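Local structure of subtilisin-like protein (Prochloron didemni, 4H6V) at residues Ile24-Val29 with Phe57-Gly62. The protein is the subtilisin-like domain of the cyanobactin enzyme PatA, probably a serine endopeptidase acting in patellamide maturation. Numbering follows the deposited sequence.
Sequences ILDGPV and FMSAHG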
loop_
_atom_site.group_PDB
_atom_site.type_symbol
_atom_site.label_atom_id
_atom_site.label_comp_id
_atom_site.label_asym_id
_atom_site.label_seq_id
_atom_site.Cartn_x
_atom_site.Cartn_y
_atom_site.Cartn_z
ATOM N N ILE A 24 -4.783 -7.533 -0.502
ATOM C CA ILE A 24 -5.027 -6.529 -1.539
ATOM C C ILE A 24 -6.522 -6.269 -1.572
ATOM O O ILE A 24 -7.306 -7.156 -1.915
ATOM C CB ILE A 24 -4.595 -7.009 -2.968
ATOM C CG1 ILE A 24 -3.154 -7.542 -2.998
ATOM C CG2 ILE A 24 -4.829 -5.890 -4.004
ATOM C CD1 ILE A 24 -2.076 -6.498 -2.718
ATOM N N LEU A 25 -6.915 -5.052 -1.214
ATOM C CA LEU A 25 -8.321 -4.670 -1.249
ATOM C C LEU A 25 -8.532 -3.782 -2.469
ATOM O O LEU A 25 -8.008 -2.661 -2.538
ATOM C CB LEU A 25 -8.712 -3.949 0.048
ATOM C CG LEU A 25 -9.127 -4.821 1.243
ATOM C CD1 LEU A 25 -8.051 -5.808 1.673
ATOM C CD2 LEU A 25 -9.498 -3.886 2.398
ATOM N N ASP A 26 -9.271 -4.300 -3.447
ATOM C CA ASP A 26 -9.370 -3.639 -4.741
ATOM C C ASP A 26 -10.498 -4.206 -5.585
ATOM O O ASP A 26 -11.263 -5.064 -5.130
ATOM C CB ASP A 26 -8.038 -3.778 -5.503
ATOM C CG ASP A 26 -7.664 -2.510 -6.264
ATOM O OD1 ASP A 26 -8.574 -1.875 -6.840
ATOM O OD2 ASP A 26 -6.467 -2.152 -6.299
ATOM N N GLY A 27 -10.588 -3.712 -6.818
ATOM C CA GLY A 27 -11.426 -4.319 -7.840
ATOM C C GLY A 27 -10.889 -5.667 -8.292
ATOM O O GLY A 27 -10.037 -6.255 -7.622
ATOM N N PRO A 28 -11.384 -6.160 -9.441
ATOM C CA PRO A 28 -11.009 -7.455 -10.009
ATOM C C PRO A 28 -9.489 -7.624 -10.118
ATOM O O PRO A 28 -8.784 -6.672 -10.449
ATOM C CB PRO A 28 -11.648 -7.417 -11.402
ATOM C CG PRO A 28 -12.797 -6.492 -11.250
ATOM C CD PRO A 28 -12.321 -5.430 -10.318
ATOM N N VAL A 29 -9.009 -8.827 -9.803
ATOM C CA VAL A 29 -7.594 -9.198 -9.970
ATOM C C VAL A 29 -7.533 -10.450 -10.855
ATOM O O VAL A 29 -8.190 -11.453 -10.550
ATOM C CB VAL A 29 -6.918 -9.472 -8.592
ATOM C CG1 VAL A 29 -5.509 -10.059 -8.768
ATOM C CG2 VAL A 29 -6.875 -8.203 -7.730
ATOM N N PHE A 57 -12.444 4.065 -4.215
ATOM C CA PHE A 57 -11.695 3.141 -3.352
ATOM C C PHE A 57 -11.064 1.984 -4.128
ATOM O O PHE A 57 -10.056 1.421 -3.690
ATOM C CB PHE A 57 -12.554 2.625 -2.194
ATOM C CG PHE A 57 -13.052 3.709 -1.291
ATOM C CD1 PHE A 57 -12.160 4.535 -0.617
ATOM C CD2 PHE A 57 -14.414 3.908 -1.116
ATOM C CE1 PHE A 57 -12.622 5.542 0.225
ATOM C CE2 PHE A 57 -14.885 4.909 -0.280
ATOM C CZ PHE A 57 -13.988 5.730 0.389
ATOM N N MET A 58 -11.647 1.640 -5.272
ATOM C CA MET A 58 -11.006 0.695 -6.196
ATOM C C MET A 58 -9.976 1.450 -7.020
ATOM O O MET A 58 -10.271 2.519 -7.550
ATOM C CB MET A 58 -12.029 0.059 -7.142
ATOM C CG MET A 58 -12.990 -0.918 -6.498
ATOM S SD MET A 58 -13.896 -1.902 -7.730
ATOM C CE MET A 58 -14.944 -0.657 -8.500
ATOM N N SER A 59 -8.773 0.898 -7.136
ATOM C CA SER A 59 -7.712 1.524 -7.929
ATOM C C SER A 59 -7.928 1.461 -9.440
ATOM O O SER A 59 -7.292 2.215 -10.175
ATOM C CB SER A 59 -6.350 0.903 -7.595
ATOM O OG SER A 59 -6.213 -0.382 -8.179
ATOM N N ALA A 60 -8.811 0.568 -9.889
ATOM C CA ALA A 60 -9.005 0.234 -11.321
ATOM C C ALA A 60 -7.851 -0.602 -11.898
ATOM O O ALA A 60 -7.819 -0.880 -13.103
ATOM C CB ALA A 60 -9.273 1.502 -12.186
ATOM N N HIS A 61 -6.912 -1.005 -11.037
ATOM C CA HIS A 61 -5.696 -1.696 -11.484
ATOM C C HIS A 61 -5.295 -2.845 -10.553
ATOM O O HIS A 61 -4.117 -2.998 -10.207
ATOM C CB HIS A 61 -4.533 -0.710 -11.609
ATOM C CG HIS A 61 -4.771 0.388 -12.596
ATOM N ND1 HIS A 61 -4.468 0.262 -13.934
ATOM C CD2 HIS A 61 -5.300 1.624 -12.444
ATOM C CE1 HIS A 61 -4.784 1.380 -14.563
ATOM N NE2 HIS A 61 -5.296 2.221 -13.683
ATOM N N GLY A 62 -6.272 -3.658 -10.171
ATOM C CA GLY A 62 -6.053 -4.706 -9.164
ATOM C C GLY A 62 -4.989 -5.711 -9.564
ATOM O O GLY A 62 -4.161 -6.096 -8.754
HETATM O O HOH W 1 -8.076 -0.140 -3.731
HETATM O O HOH W 2 -10.082 -1.758 -9.347
HETATM O O HOH W 3 -9.141 -3.841 -10.852
#
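Asp26, the last residue of strand 21-26, is gripped through both carboxylate oxygens by Ser59. OD2 of Asp26 takes the Ser59 hydroxyl on its syn lone pair, OG lying 2.6 Å away. OD1 of Asp26 accepts the backbone N of Ser59 at 2.8 Å, on its syn side but 28° out of the carboxylate plane, and Gly27 N on its anti side. Held at both oxygens, the carboxylate is probably kept from turning about its CB-CG bond. With chi1 at 75°, the Ser59 hydroxyl is turned back over its own main chain, where it can also accept from His61 N, an ST turn that shapes the loop leading into helix 62-70. Gly62, which opens this helix, lies against the turn after the strand, its CA 3.6 Å from Pro28 O. A beta carbon would run into that carbonyl, so glycine suits the place, and a water joins Gly62 N to Pro28 O. Met58, flexible and unbranched, bends at chi3 (-68°) to lay SD 3.5 Å from CA of Gly27, where no side chain obstructs it. An alanine at Asp26 would remove both acceptors and probably leave the Ser59 hydroxyl and amide without these partners. Asp26 and His61 are two of the three predicted charge-relay residues of the subtilase fold, with Ser221, whose side chain lies beside that of Ser59. Yet His61 ND1 is 8.2 Å from Asp26 OD2, and its imidazole packs edge-to-face with Phe222. The carboxylate's partners here are Ser59, the amide of Gly27 and a water; a relay would probably need His61 to turn toward it.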